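Local coordinates for angiopoietin-related protein 6 (PDB 6Y43) that probably acts as a secreted growth-factor-like signalling protein of the angiopoietin-like family, represented here by its calcium-binding fibrinogen-like globe domain, at residues T49-R54 with M215-L220; R107-H112 with G134-S139; A111-F116 with L127-Y132; N144-S149 with W171-A176. All blocks are in the same frame, centred on the assembly; numbering follows the deposited sequence.

Interaction 1: residues T49-R54 with M215-L220; sequences TVIQRR and MLIRPL
In I51 and I217 alike, CG1 is turned between the backbone N and the carbonyl carbon (chi1 67° and 61°), with CG2 beside the N. The two side chains then cross at about a right angle, and I51 CG2 meets I217 CG1 at 3.9 Å. The same torsion lays I51 CG1 against the carbonyl O of M215 and 3.8 Å from M215 CB. I51 owes its place to a classic beta bulge, in which I51 and Q52 both face M215 and the antiparallel register slips by one residue. M215 O accepts I51 N at 2.8 Å, and more weakly Q52 N at 3.4 Å, while M215 N donates back to Q52 O. Ahead of the bulge, T49 and I217 form a hydrogen-bonded pair through T49 N to I217 O and I217 N to T49 O, each 2.8 Å. V50 and L216 lie side by side on the other face, where V50 CG2 and L216 CD2 touch tightly at 3.5 Å. Q52, bent at chi2, sets OE1 3.6 Å from M215 CG and gives NE2 to N181 OD1. An alanine in place of I51 would probably open a gap between M215 and I217 and leave the ring of F116, which both isoleucines touch, more loosely held. Chemically, backbone amides supply the cohesion of this buried strand pair and branched apolar groups its fit, whereas Q52 OE1, buried without a polar partner, is likely to carry a small energetic cost.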
loop_
_atom_site.group_PDB
_atom_site.type_symbol
_atom_site.label_atom_id
_atom_site.label_comp_id
_atom_site.label_asym_id
_atom_site.label_seq_id
_atom_site.Cartn_x
_atom_site.Cartn_y
_atom_site.Cartn_z
ATOM N N THR A 49 0.578 -2.490 10.021
ATOM C CA THR A 49 1.138 -1.184 9.686
ATOM C C THR A 49 0.601 -0.744 8.331
ATOM O O THR A 49 0.843 -1.414 7.324
ATOM C CB THR A 49 2.663 -1.246 9.644
ATOM O OG1 THR A 49 3.147 -1.711 10.905
ATOM C CG2 THR A 49 3.273 0.113 9.285
ATOM N N VAL A 50 -0.127 0.373 8.302
ATOM C CA VAL A 50 -0.586 0.899 7.023
ATOM C C VAL A 50 0.601 1.512 6.288
ATOM O O VAL A 50 1.292 2.383 6.825
ATOM C CB VAL A 50 -1.703 1.930 7.237
ATOM C CG1 VAL A 50 -2.071 2.609 5.919
ATOM C CG2 VAL A 50 -2.916 1.262 7.863
ATOM N N ILE A 51 0.803 1.095 5.031
ATOM C CA ILE A 51 1.834 1.688 4.176
ATOM C C ILE A 51 1.268 2.511 3.032
ATOM O O ILE A 51 2.034 3.246 2.387
ATOM C CB ILE A 51 2.813 0.634 3.622
ATOM C CG1 ILE A 51 2.131 -0.316 2.631
ATOM C CG2 ILE A 51 3.412 -0.163 4.761
ATOM C CD1 ILE A 51 3.100 -1.148 1.838
ATOM N N GLN A 52 -0.041 2.468 2.809
ATOM C CA GLN A 52 -0.697 3.203 1.745
ATOM C C GLN A 52 -2.160 3.283 2.110
ATOM O O GLN A 52 -2.713 2.298 2.611
ATOM C CB GLN A 52 -0.545 2.491 0.397
ATOM C CG GLN A 52 -1.053 3.307 -0.753
ATOM C CD GLN A 52 -2.435 2.905 -1.228
ATOM O OE1 GLN A 52 -3.141 2.140 -0.567
ATOM N NE2 GLN A 52 -2.828 3.432 -2.392
ATOM N N ARG A 53 -2.779 4.444 1.891
ATOM C CA ARG A 53 -4.216 4.548 2.118
ATOM C C ARG A 53 -4.809 5.623 1.230
ATOM O O ARG A 53 -4.255 6.727 1.122
ATOM C CB ARG A 53 -4.551 4.868 3.578
ATOM C CG ARG A 53 -6.038 4.893 3.838
ATOM C CD ARG A 53 -6.325 4.816 5.349
ATOM N NE ARG A 53 -5.569 5.832 6.054
ATOM C CZ ARG A 53 -5.242 5.790 7.341
ATOM N NH1 ARG A 53 -5.604 4.774 8.100
ATOM N NH2 ARG A 53 -4.537 6.773 7.852
ATOM N N ARG A 54 -5.939 5.291 0.614
ATOM C CA ARG A 54 -6.772 6.211 -0.147
ATOM C C ARG A 54 -8.171 6.253 0.448
ATOM O O ARG A 54 -8.728 5.208 0.785
ATOM C CB ARG A 54 -6.940 5.766 -1.592
ATOM C CG ARG A 54 -5.683 5.330 -2.328
ATOM C CD ARG A 54 -4.665 6.441 -2.334
ATOM N NE ARG A 54 -5.062 7.619 -3.101
ATOM C CZ ARG A 54 -4.944 7.745 -4.417
ATOM N NH1 ARG A 54 -4.480 6.742 -5.146
ATOM N NH2 ARG A 54 -5.288 8.879 -5.024
ATOM N N MET A 215 -3.102 -0.536 1.938
ATOM C CA MET A 215 -2.121 -1.604 1.914
ATOM C C MET A 215 -1.463 -1.647 3.282
ATOM O O MET A 215 -1.033 -0.605 3.799
ATOM C CB MET A 215 -1.070 -1.378 0.829
ATOM C CG MET A 215 -1.673 -1.149 -0.543
ATOM S SD MET A 215 -0.454 -0.800 -1.838
ATOM C CE MET A 215 0.373 -2.388 -2.026
ATOM N N LEU A 216 -1.420 -2.831 3.890
ATOM C CA LEU A 216 -0.934 -2.940 5.266
ATOM C C LEU A 216 0.014 -4.128 5.367
ATOM O O LEU A 216 -0.134 -5.109 4.647
ATOM C CB LEU A 216 -2.096 -3.094 6.250
ATOM C CG LEU A 216 -3.307 -2.156 6.043
ATOM C CD1 LEU A 216 -4.254 -2.693 5.016
ATOM C CD2 LEU A 216 -3.939 -2.038 7.385
ATOM N N ILE A 217 0.996 -4.042 6.269
ATOM C CA ILE A 217 1.911 -5.155 6.473
ATOM C C ILE A 217 2.047 -5.498 7.954
ATOM O O ILE A 217 1.802 -4.683 8.846
ATOM C CB ILE A 217 3.296 -4.869 5.852
ATOM C CG1 ILE A 217 3.918 -3.638 6.507
ATOM C CG2 ILE A 217 3.159 -4.726 4.357
ATOM C CD1 ILE A 217 5.349 -3.386 6.023
ATOM N N ARG A 218 2.442 -6.746 8.203
ATOM C CA ARG A 218 2.608 -7.310 9.526
ATOM C C ARG A 218 3.658 -8.394 9.422
ATOM O O ARG A 218 3.700 -9.106 8.404
ATOM C CB ARG A 218 1.280 -7.883 10.026
ATOM C CG ARG A 218 1.259 -8.498 11.415
ATOM C CD ARG A 218 -0.186 -8.829 11.783
ATOM N NE ARG A 218 -0.715 -10.046 11.146
ATOM C CZ ARG A 218 -1.940 -10.519 11.374
ATOM N NH1 ARG A 218 -2.773 -9.896 12.208
ATOM N NH2 ARG A 218 -2.353 -11.613 10.754
ATOM N N PRO A 219 4.507 -8.563 10.433
ATOM C CA PRO A 219 5.438 -9.698 10.400
ATOM C C PRO A 219 4.684 -11.009 10.232
ATOM O O PRO A 219 3.586 -11.205 10.768
ATOM C CB PRO A 219 6.156 -9.615 11.755
ATOM C CG PRO A 219 5.971 -8.191 12.210
ATOM C CD PRO A 219 4.639 -7.767 11.669
ATOM N N LEU A 220 5.267 -11.903 9.454
ATOM C CA LEU A 220 4.682 -13.209 9.187
ATOM C C LEU A 220 5.438 -14.232 10.010
ATOM O O LEU A 220 6.590 -14.547 9.711
ATOM C CB LEU A 220 4.765 -13.559 7.709
ATOM C CG LEU A 220 4.122 -14.866 7.272
ATOM C CD1 LEU A 220 2.694 -14.993 7.724
ATOM C CD2 LEU A 220 4.240 -14.939 5.752
HETATM O O HOH W 1 3.057 -4.457 12.024
#

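Interaction 2: residues R107-H112 with G134-S139; sequences RGARAH and GDAGDS
D135 reaches across to the backbone of R110 rather than to its charge. Its CG lies between its own backbone N and carbonyl carbon (chi1 59°), which brings OD1 within 2.7 Å of R110 N. That N-H meets the syn side of the carboxylate, 29° out of its plane, and the bond is moderately bent at 152°. R110 itself sets CG beside its N and runs extended from CG to NE, which carries the guanidinium out of the contact to a salt bridge with E44 and leaves R110 NE 5.8 Å from D135 OD1. The carbonyl of R110 is held in turn: A136 N donates to R110 O at 2.9 Å from above the carbonyl plane, and G134 CA makes a CA-H...O contact with the same oxygen at 3.4 Å. G134 also lies at the edge of the H112 ring, its CA 3.9 Å from H112 ND1, and a side chain here would collide with R110 O. On the side of the strand where A109 and A111 point, the methyl of A136 fits between theirs, its CB 3.8 Å from A109 CB and 4.1 Å from A111 CB. In the fold, the loop of 134-139 thus docks on strand 108-118, whose A109 and A111 bond through their backbones to L101 and V99 of strand 95-102. H112, its ring stacked on H133 and its ND1 bonded to H133 O, links to strand 127-133, while its NE2 turns to E44.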
loop_
_atom_site.group_PDB
_atom_site.type_symbol
_atom_site.label_atom_id
_atom_site.label_comp_id
_atom_site.label_asym_id
_atom_site.label_seq_id
_atom_site.Cartn_x
_atom_site.Cartn_y
_atom_site.Cartn_z
ATOM N N ARG A 107 -19.489 -2.364 -0.116
ATOM C CA ARG A 107 -18.940 -3.709 -0.104
ATOM C C ARG A 107 -17.436 -3.627 0.130
ATOM O O ARG A 107 -16.743 -2.787 -0.454
ATOM C CB ARG A 107 -19.227 -4.435 -1.421
ATOM C CG ARG A 107 -20.558 -5.163 -1.475
ATOM C CD ARG A 107 -20.578 -6.145 -2.642
ATOM N NE ARG A 107 -21.740 -7.032 -2.661
ATOM C CZ ARG A 107 -22.583 -7.120 -3.686
ATOM N NH1 ARG A 107 -22.412 -6.357 -4.758
ATOM N NH2 ARG A 107 -23.597 -7.976 -3.655
ATOM N N GLY A 108 -16.940 -4.493 1.003
ATOM C CA GLY A 108 -15.538 -4.562 1.311
ATOM C C GLY A 108 -14.927 -5.841 0.780
ATOM O O GLY A 108 -15.620 -6.838 0.573
ATOM N N ALA A 109 -13.625 -5.833 0.540
ATOM C CA ALA A 109 -12.935 -7.047 0.136
ATOM C C ALA A 109 -11.481 -6.971 0.576
ATOM O O ALA A 109 -10.941 -5.889 0.840
ATOM C CB ALA A 109 -13.050 -7.268 -1.378
ATOM N N ARG A 110 -10.849 -8.144 0.667
ATOM C CA ARG A 110 -9.495 -8.237 1.180
ATOM C C ARG A 110 -8.653 -9.188 0.350
ATOM O O ARG A 110 -9.136 -10.232 -0.092
ATOM C CB ARG A 110 -9.504 -8.712 2.645
ATOM C CG ARG A 110 -10.494 -7.976 3.499
ATOM C CD ARG A 110 -10.411 -8.448 4.944
ATOM N NE ARG A 110 -11.460 -7.866 5.776
ATOM C CZ ARG A 110 -11.719 -8.256 7.018
ATOM N NH1 ARG A 110 -11.000 -9.224 7.563
ATOM N NH2 ARG A 110 -12.692 -7.679 7.711
ATOM N N ALA A 111 -7.379 -8.835 0.183
ATOM C CA ALA A 111 -6.382 -9.698 -0.432
ATOM C C ALA A 111 -5.216 -9.846 0.537
ATOM O O ALA A 111 -4.860 -8.890 1.239
ATOM C CB ALA A 111 -5.899 -9.150 -1.768
ATOM N N HIS A 112 -4.670 -11.059 0.622
ATOM C CA HIS A 112 -3.529 -11.363 1.467
ATOM C C HIS A 112 -2.421 -11.987 0.629
ATOM O O HIS A 112 -2.695 -12.809 -0.253
ATOM C CB HIS A 112 -3.881 -12.358 2.592
ATOM C CG HIS A 112 -5.104 -12.012 3.372
ATOM N ND1 HIS A 112 -6.380 -12.178 2.876
ATOM C CD2 HIS A 112 -5.250 -11.556 4.639
ATOM C CE1 HIS A 112 -7.258 -11.807 3.796
ATOM N NE2 HIS A 112 -6.598 -11.420 4.870
ATOM N N GLY A 134 -7.663 -14.627 -0.475
ATOM C CA GLY A 134 -8.589 -13.585 -0.052
ATOM C C GLY A 134 -9.821 -13.533 -0.931
ATOM O O GLY A 134 -9.881 -14.140 -1.993
ATOM N N ASP A 135 -10.818 -12.754 -0.472
ATOM C CA ASP A 135 -12.046 -12.631 -1.248
ATOM C C ASP A 135 -11.951 -11.594 -2.354
ATOM O O ASP A 135 -12.762 -11.629 -3.282
ATOM C CB ASP A 135 -13.260 -12.347 -0.331
ATOM C CG ASP A 135 -13.145 -11.090 0.498
ATOM O OD1 ASP A 135 -12.054 -10.575 0.689
ATOM O OD2 ASP A 135 -14.193 -10.655 1.020
ATOM N N ALA A 136 -10.953 -10.714 -2.319
ATOM C CA ALA A 136 -10.872 -9.660 -3.314
ATOM C C ALA A 136 -10.553 -10.215 -4.695
ATOM O O ALA A 136 -10.978 -9.646 -5.708
ATOM C CB ALA A 136 -9.798 -8.651 -2.905
ATOM N N GLY A 137 -9.759 -11.269 -4.749
ATOM C CA GLY A 137 -9.177 -11.692 -6.014
ATOM C C GLY A 137 -7.733 -11.223 -6.124
ATOM O O GLY A 137 -7.323 -10.235 -5.500
ATOM N N ASP A 138 -6.939 -11.950 -6.910
ATOM C CA ASP A 138 -5.490 -11.736 -6.905
ATOM C C ASP A 138 -5.110 -10.783 -8.035
ATOM O O ASP A 138 -4.610 -11.178 -9.091
ATOM C CB ASP A 138 -4.741 -13.057 -7.009
ATOM C CG ASP A 138 -3.232 -12.889 -6.880
ATOM O OD1 ASP A 138 -2.757 -11.741 -6.670
ATOM O OD2 ASP A 138 -2.536 -13.916 -6.991
ATOM N N SER A 139 -5.311 -9.487 -7.783
ATOM C CA SER A 139 -5.027 -8.473 -8.781
ATOM C C SER A 139 -3.702 -7.748 -8.533
ATOM O O SER A 139 -3.440 -6.734 -9.178
ATOM C CB SER A 139 -6.178 -7.478 -8.869
ATOM O OG SER A 139 -7.374 -8.120 -9.306
#

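Interaction 3: residues A111-F116 with L127-Y132; sequences AHYDGF and LRLGQY
Q131 O draws two donors from the facing chain: D114 N at 2.9 Å, along a nearly straight bond of 167°, and the CA-H of Y113, with Y113 CA 3.4 Å from Q131 O. They belong to the beta hairpin of strands 108-118 and 127-133 in the fibrinogen-like domain, a hairpin whose first strand turns a corner at D114, the centre of an inverse gamma turn. A water bridges the strands there, donating to D114 O at 2.8 Å and accepting from Q131 N at 3.0 Å. G130 lies so close to the corner that a side chain on it would strike D114 O. On both sides of the corner aromatic and leucine groups line the strands. Before it, Y113 and Y132 are a non-hydrogen-bonded pair; with CG of Y132 anti to its backbone N (chi1 166°), the rings meet obliquely, planes at 56°, and Y132 CD1 comes within 3.6 Å of Y113 CZ. Y113 OH is bonded beyond them to D138, and Y132 OH more weakly to G134 and G137. The methyl of A111 touches the edge of the Y132 ring. L129 bridges the two halves of the bent strand, its CD2 4.0 Å from Y113 CG and lying in plane at the edge of F116. Farther along, F116 and L127 cross at about a right angle, with F116 CE1 3.4 Å from L127 CD1.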
loop_
_atom_site.group_PDB
_atom_site.type_symbol
_atom_site.label_atom_id
_atom_site.label_comp_id
_atom_site.label_asym_id
_atom_site.label_seq_id
_atom_site.Cartn_x
_atom_site.Cartn_y
_atom_site.Cartn_z
ATOM N N ALA A 111 -7.379 -8.835 0.183
ATOM C CA ALA A 111 -6.382 -9.698 -0.432
ATOM C C ALA A 111 -5.216 -9.846 0.537
ATOM O O ALA A 111 -4.860 -8.890 1.239
ATOM C CB ALA A 111 -5.899 -9.150 -1.768
ATOM N N HIS A 112 -4.670 -11.059 0.622
ATOM C CA HIS A 112 -3.529 -11.363 1.467
ATOM C C HIS A 112 -2.421 -11.987 0.629
ATOM O O HIS A 112 -2.695 -12.809 -0.253
ATOM C CB HIS A 112 -3.881 -12.358 2.592
ATOM C CG HIS A 112 -5.104 -12.012 3.372
ATOM N ND1 HIS A 112 -6.380 -12.178 2.876
ATOM C CD2 HIS A 112 -5.250 -11.556 4.639
ATOM C CE1 HIS A 112 -7.258 -11.807 3.796
ATOM N NE2 HIS A 112 -6.598 -11.420 4.870
ATOM N N TYR A 113 -1.177 -11.606 0.920
ATOM C CA TYR A 113 0.007 -12.226 0.328
ATOM C C TYR A 113 0.949 -12.642 1.444
ATOM O O TYR A 113 1.362 -11.813 2.264
ATOM C CB TYR A 113 0.703 -11.287 -0.660
ATOM C CG TYR A 113 -0.235 -10.895 -1.772
ATOM C CD1 TYR A 113 -1.144 -9.870 -1.592
ATOM C CD2 TYR A 113 -0.283 -11.610 -2.977
ATOM C CE1 TYR A 113 -2.047 -9.538 -2.586
ATOM C CE2 TYR A 113 -1.189 -11.271 -3.976
ATOM C CZ TYR A 113 -2.069 -10.249 -3.775
ATOM O OH TYR A 113 -2.999 -9.931 -4.750
ATOM N N ASP A 114 1.256 -13.936 1.496
ATOM C CA ASP A 114 2.116 -14.499 2.532
ATOM C C ASP A 114 3.556 -14.340 2.070
ATOM O O ASP A 114 4.190 -15.253 1.556
ATOM C CB ASP A 114 1.753 -15.949 2.801
ATOM C CG ASP A 114 0.427 -16.088 3.530
ATOM O OD1 ASP A 114 -0.146 -15.066 3.953
ATOM O OD2 ASP A 114 -0.044 -17.225 3.698
ATOM N N GLY A 115 4.070 -13.140 2.256
ATOM C CA GLY A 115 5.371 -12.796 1.744
ATOM C C GLY A 115 5.244 -11.496 0.998
ATOM O O GLY A 115 4.412 -11.358 0.102
ATOM N N PHE A 116 6.077 -10.533 1.355
ATOM C CA PHE A 116 6.029 -9.218 0.725
ATOM C C PHE A 116 7.359 -8.554 1.037
ATOM O O PHE A 116 7.747 -8.458 2.204
ATOM C CB PHE A 116 4.850 -8.372 1.231
ATOM C CG PHE A 116 4.956 -6.916 0.839
ATOM C CD1 PHE A 116 4.714 -6.528 -0.464
ATOM C CD2 PHE A 116 5.317 -5.941 1.757
ATOM C CE1 PHE A 116 4.825 -5.197 -0.850
ATOM C CE2 PHE A 116 5.445 -4.624 1.365
ATOM C CZ PHE A 116 5.207 -4.246 0.066
ATOM N N LEU A 127 9.121 -5.418 -6.712
ATOM C CA LEU A 127 8.183 -6.087 -5.822
ATOM C C LEU A 127 8.435 -7.590 -5.746
ATOM O O LEU A 127 8.731 -8.233 -6.759
ATOM C CB LEU A 127 6.760 -5.852 -6.311
ATOM C CG LEU A 127 5.571 -6.439 -5.547
ATOM C CD1 LEU A 127 5.460 -5.839 -4.141
ATOM C CD2 LEU A 127 4.327 -6.190 -6.366
ATOM N N ARG A 128 8.344 -8.138 -4.522
ATOM C CA ARG A 128 8.304 -9.590 -4.293
ATOM C C ARG A 128 7.070 -9.899 -3.442
ATOM O O ARG A 128 6.835 -9.207 -2.483
ATOM C CB ARG A 128 9.572 -10.052 -3.577
ATOM C CG ARG A 128 10.805 -10.300 -4.429
ATOM C CD ARG A 128 11.518 -8.981 -4.594
ATOM N NE ARG A 128 12.722 -9.071 -5.402
ATOM C CZ ARG A 128 12.746 -9.136 -6.732
ATOM N NH1 ARG A 128 11.604 -9.127 -7.422
ATOM N NH2 ARG A 128 13.907 -9.208 -7.380
ATOM N N LEU A 129 6.260 -10.889 -3.774
ATOM C CA LEU A 129 4.992 -11.158 -3.065
ATOM C C LEU A 129 5.103 -12.556 -2.463
ATOM O O LEU A 129 6.082 -13.290 -2.788
ATOM C CB LEU A 129 3.876 -11.046 -4.078
ATOM C CG LEU A 129 3.466 -9.625 -4.417
ATOM C CD1 LEU A 129 2.382 -9.662 -5.448
ATOM C CD2 LEU A 129 3.026 -9.008 -3.063
ATOM N N GLY A 130 4.183 -13.005 -1.607
ATOM C CA GLY A 130 4.088 -14.443 -1.537
ATOM C C GLY A 130 2.794 -15.070 -1.989
ATOM O O GLY A 130 2.020 -14.475 -2.775
ATOM N N GLN A 131 2.444 -16.222 -1.421
ATOM C CA GLN A 131 1.197 -16.900 -1.782
ATOM C C GLN A 131 -0.046 -16.072 -1.487
ATOM O O GLN A 131 -0.205 -15.518 -0.403
ATOM C CB GLN A 131 1.115 -18.255 -1.051
ATOM C CG GLN A 131 -0.120 -19.093 -1.311
ATOM C CD GLN A 131 0.107 -20.524 -0.847
ATOM O OE1 GLN A 131 0.489 -20.765 0.304
ATOM N NE2 GLN A 131 -0.089 -21.480 -1.753
ATOM N N TYR A 132 -0.967 -16.066 -2.446
ATOM C CA TYR A 132 -2.192 -15.294 -2.353
ATOM C C TYR A 132 -3.341 -16.054 -1.658
ATOM O O TYR A 132 -3.520 -17.261 -1.845
ATOM C CB TYR A 132 -2.669 -14.857 -3.750
ATOM C CG TYR A 132 -4.094 -14.346 -3.738
ATOM C CD1 TYR A 132 -4.377 -13.034 -3.440
ATOM C CD2 TYR A 132 -5.180 -15.212 -3.988
ATOM C CE1 TYR A 132 -5.663 -12.574 -3.366
ATOM C CE2 TYR A 132 -6.476 -14.751 -3.930
ATOM C CZ TYR A 132 -6.712 -13.429 -3.615
ATOM O OH TYR A 132 -7.981 -12.921 -3.530
HETATM O O HOH W 2 4.312 -17.759 0.276
#

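Interaction 4: residues N144-S149 with W171-A176; sequences NDKPFS and WYHACA
One face of the W171 indole receives the edge of F148 in a T-shaped pair, planes at 78°, with F148 CD1 3.4 Å from W171 CE2. F148 reaches it with CG anti to its backbone N (chi1 -158°), while the indole NE1 bonds away to Y125 O. The H173 imidazole carries a CH-pi contact instead: K146, bent at chi2, places CE 3.5 Å over the ring centre and sends NZ on to S157. At the edge of the Y172 ring lie C175 O, in plane, and more loosely S149 CB. A water knits the two loops together, donating to P147 O at 2.7 Å and Y172 O at 2.8 Å and accepting from S149 OG at 2.7 Å. A serine in place of W171 would probably leave the F148 edge without a face to rest on and Y125 O without its indole donor. Beyond H173 the peptide before C175, which is disulfide-bonded to C162, is cis; H173 N bonds to C175 O across this bend. A cis bond ahead of this cysteine, near the calcium site, recalls the ligand pocket of fibrinogen-like relatives such as ficolins and tachylectin 5A; a like pocket here is only an inference.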
loop_
_atom_site.group_PDB
_atom_site.type_symbol
_atom_site.label_atom_id
_atom_site.label_comp_id
_atom_site.label_asym_id
_atom_site.label_seq_id
_atom_site.Cartn_x
_atom_site.Cartn_y
_atom_site.Cartn_z
ATOM N N ASN A 144 4.151 -8.877 -9.635
ATOM C CA ASN A 144 5.303 -9.498 -8.996
ATOM C C ASN A 144 6.561 -9.354 -9.856
ATOM O O ASN A 144 6.529 -9.546 -11.079
ATOM C CB ASN A 144 4.961 -10.959 -8.768
ATOM C CG ASN A 144 5.753 -11.599 -7.687
ATOM O OD1 ASN A 144 6.722 -11.035 -7.180
ATOM N ND2 ASN A 144 5.309 -12.781 -7.281
ATOM N N ASP A 145 7.673 -9.019 -9.199
ATOM C CA ASP A 145 8.979 -8.894 -9.850
ATOM C C ASP A 145 8.933 -7.877 -10.977
ATOM O O ASP A 145 9.600 -8.047 -12.009
ATOM C CB ASP A 145 9.472 -10.244 -10.380
ATOM C CG ASP A 145 10.958 -10.250 -10.726
ATOM O OD1 ASP A 145 11.709 -9.358 -10.281
ATOM O OD2 ASP A 145 11.347 -11.166 -11.481
ATOM N N LYS A 146 8.126 -6.838 -10.805
ATOM C CA LYS A 146 8.188 -5.668 -11.643
ATOM C C LYS A 146 8.844 -4.514 -10.881
ATOM O O LYS A 146 8.659 -4.384 -9.663
ATOM C CB LYS A 146 6.792 -5.243 -12.105
ATOM C CG LYS A 146 6.121 -6.213 -13.102
ATOM C CD LYS A 146 6.887 -6.313 -14.419
ATOM C CE LYS A 146 6.385 -7.489 -15.222
ATOM N NZ LYS A 146 7.210 -7.668 -16.466
ATOM N N PRO A 147 9.627 -3.698 -11.568
ATOM C CA PRO A 147 10.234 -2.529 -10.933
ATOM C C PRO A 147 9.190 -1.456 -10.698
ATOM O O PRO A 147 8.126 -1.450 -11.314
ATOM C CB PRO A 147 11.279 -2.080 -11.950
ATOM C CG PRO A 147 10.730 -2.520 -13.259
ATOM C CD PRO A 147 9.957 -3.780 -13.007
ATOM N N PHE A 148 9.508 -0.541 -9.778
ATOM C CA PHE A 148 8.628 0.584 -9.503
ATOM C C PHE A 148 8.858 1.695 -10.519
ATOM O O PHE A 148 9.989 2.164 -10.701
ATOM C CB PHE A 148 8.860 1.104 -8.076
ATOM C CG PHE A 148 7.697 1.888 -7.518
ATOM C CD1 PHE A 148 6.639 1.234 -6.915
ATOM C CD2 PHE A 148 7.692 3.262 -7.546
ATOM C CE1 PHE A 148 5.573 1.944 -6.379
ATOM C CE2 PHE A 148 6.631 3.974 -7.002
ATOM C CZ PHE A 148 5.576 3.308 -6.429
ATOM N N SER A 149 7.778 2.117 -11.182
ATOM C CA SER A 149 7.805 3.178 -12.175
ATOM C C SER A 149 7.061 4.419 -11.690
ATOM O O SER A 149 6.018 4.327 -11.026
ATOM C CB SER A 149 7.149 2.736 -13.504
ATOM O OG SER A 149 7.922 1.814 -14.240
ATOM N N TRP A 171 4.312 -0.628 -9.585
ATOM C CA TRP A 171 5.074 -1.685 -10.240
ATOM C C TRP A 171 4.348 -2.089 -11.526
ATOM O O TRP A 171 3.877 -3.216 -11.704
ATOM C CB TRP A 171 5.256 -2.857 -9.287
ATOM C CG TRP A 171 5.817 -2.477 -7.923
ATOM C CD1 TRP A 171 7.138 -2.372 -7.575
ATOM C CD2 TRP A 171 5.072 -2.151 -6.740
ATOM N NE1 TRP A 171 7.258 -2.021 -6.251
ATOM C CE2 TRP A 171 6.004 -1.886 -5.719
ATOM C CE3 TRP A 171 3.702 -2.078 -6.438
ATOM C CZ2 TRP A 171 5.618 -1.542 -4.424
ATOM C CZ3 TRP A 171 3.332 -1.726 -5.151
ATOM C CH2 TRP A 171 4.290 -1.468 -4.163
ATOM N N TYR A 172 4.191 -1.105 -12.403
ATOM C CA TYR A 172 3.403 -1.311 -13.611
ATOM C C TYR A 172 3.989 -2.425 -14.477
ATOM O O TYR A 172 5.210 -2.584 -14.601
ATOM C CB TYR A 172 3.280 -0.003 -14.416
ATOM C CG TYR A 172 2.343 1.041 -13.799
ATOM C CD1 TYR A 172 0.984 0.795 -13.637
ATOM C CD2 TYR A 172 2.823 2.283 -13.404
ATOM C CE1 TYR A 172 0.149 1.737 -13.074
ATOM C CE2 TYR A 172 1.993 3.228 -12.849
ATOM C CZ TYR A 172 0.629 2.956 -12.707
ATOM O OH TYR A 172 -0.200 3.918 -12.139
ATOM N N HIS A 173 3.068 -3.185 -15.095
ATOM C CA HIS A 173 3.367 -4.264 -16.022
ATOM C C HIS A 173 2.978 -3.756 -17.385
ATOM O O HIS A 173 3.708 -2.925 -17.973
ATOM C CB HIS A 173 2.599 -5.526 -15.595
ATOM C CG HIS A 173 2.984 -6.767 -16.346
ATOM N ND1 HIS A 173 2.944 -8.016 -15.767
ATOM C CD2 HIS A 173 3.391 -6.955 -17.624
ATOM C CE1 HIS A 173 3.327 -8.924 -16.655
ATOM N NE2 HIS A 173 3.600 -8.305 -17.791
ATOM N N ALA A 174 1.822 -4.140 -17.935
ATOM C CA ALA A 174 1.372 -3.655 -19.243
ATOM C C ALA A 174 -0.157 -3.611 -19.364
ATOM O O ALA A 174 -0.752 -4.277 -20.221
ATOM C CB ALA A 174 1.965 -4.529 -20.349
ATOM N N CYS A 175 -0.848 -2.798 -18.540
ATOM C CA CYS A 175 -0.223 -1.935 -17.539
ATOM C C CYS A 175 -0.489 -2.393 -16.121
ATOM O O CYS A 175 0.415 -2.376 -15.266
ATOM C CB CYS A 175 -0.728 -0.498 -17.642
ATOM S SG CYS A 175 0.123 0.425 -18.938
ATOM N N ALA A 176 -1.744 -2.773 -15.834
ATOM C CA ALA A 176 -2.039 -3.114 -14.450
ATOM C C ALA A 176 -3.331 -3.893 -14.256
ATOM O O ALA A 176 -4.369 -3.601 -14.861
ATOM C CB ALA A 176 -2.108 -1.858 -13.565
HETATM O O HOH W 3 7.118 -0.752 -13.685
#

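In the fold
Interactions 2, 3 and 4 all fall within the long loop closed by interaction 1, whose centre lies about 6 Å from that of the chain. Interactions 2 and 3 share A111 and H112, and D138 OD2 packs 3.4 Å from Y132 CB. The hairpin of interaction 3 packs back on interaction 1 through I217 CG2 and F116 CD2, 3.6 Å apart, and reaches interaction 4 by the salt bridge of R128 NH1 with D145 OD1 (2.9 Å). Interactions 1 and 4, their centres 19 Å apart, do not touch. Interaction 4 borders the calcium site of D154, D156, Y158 and G160, with the S149 side chain about 7 Å from the ion.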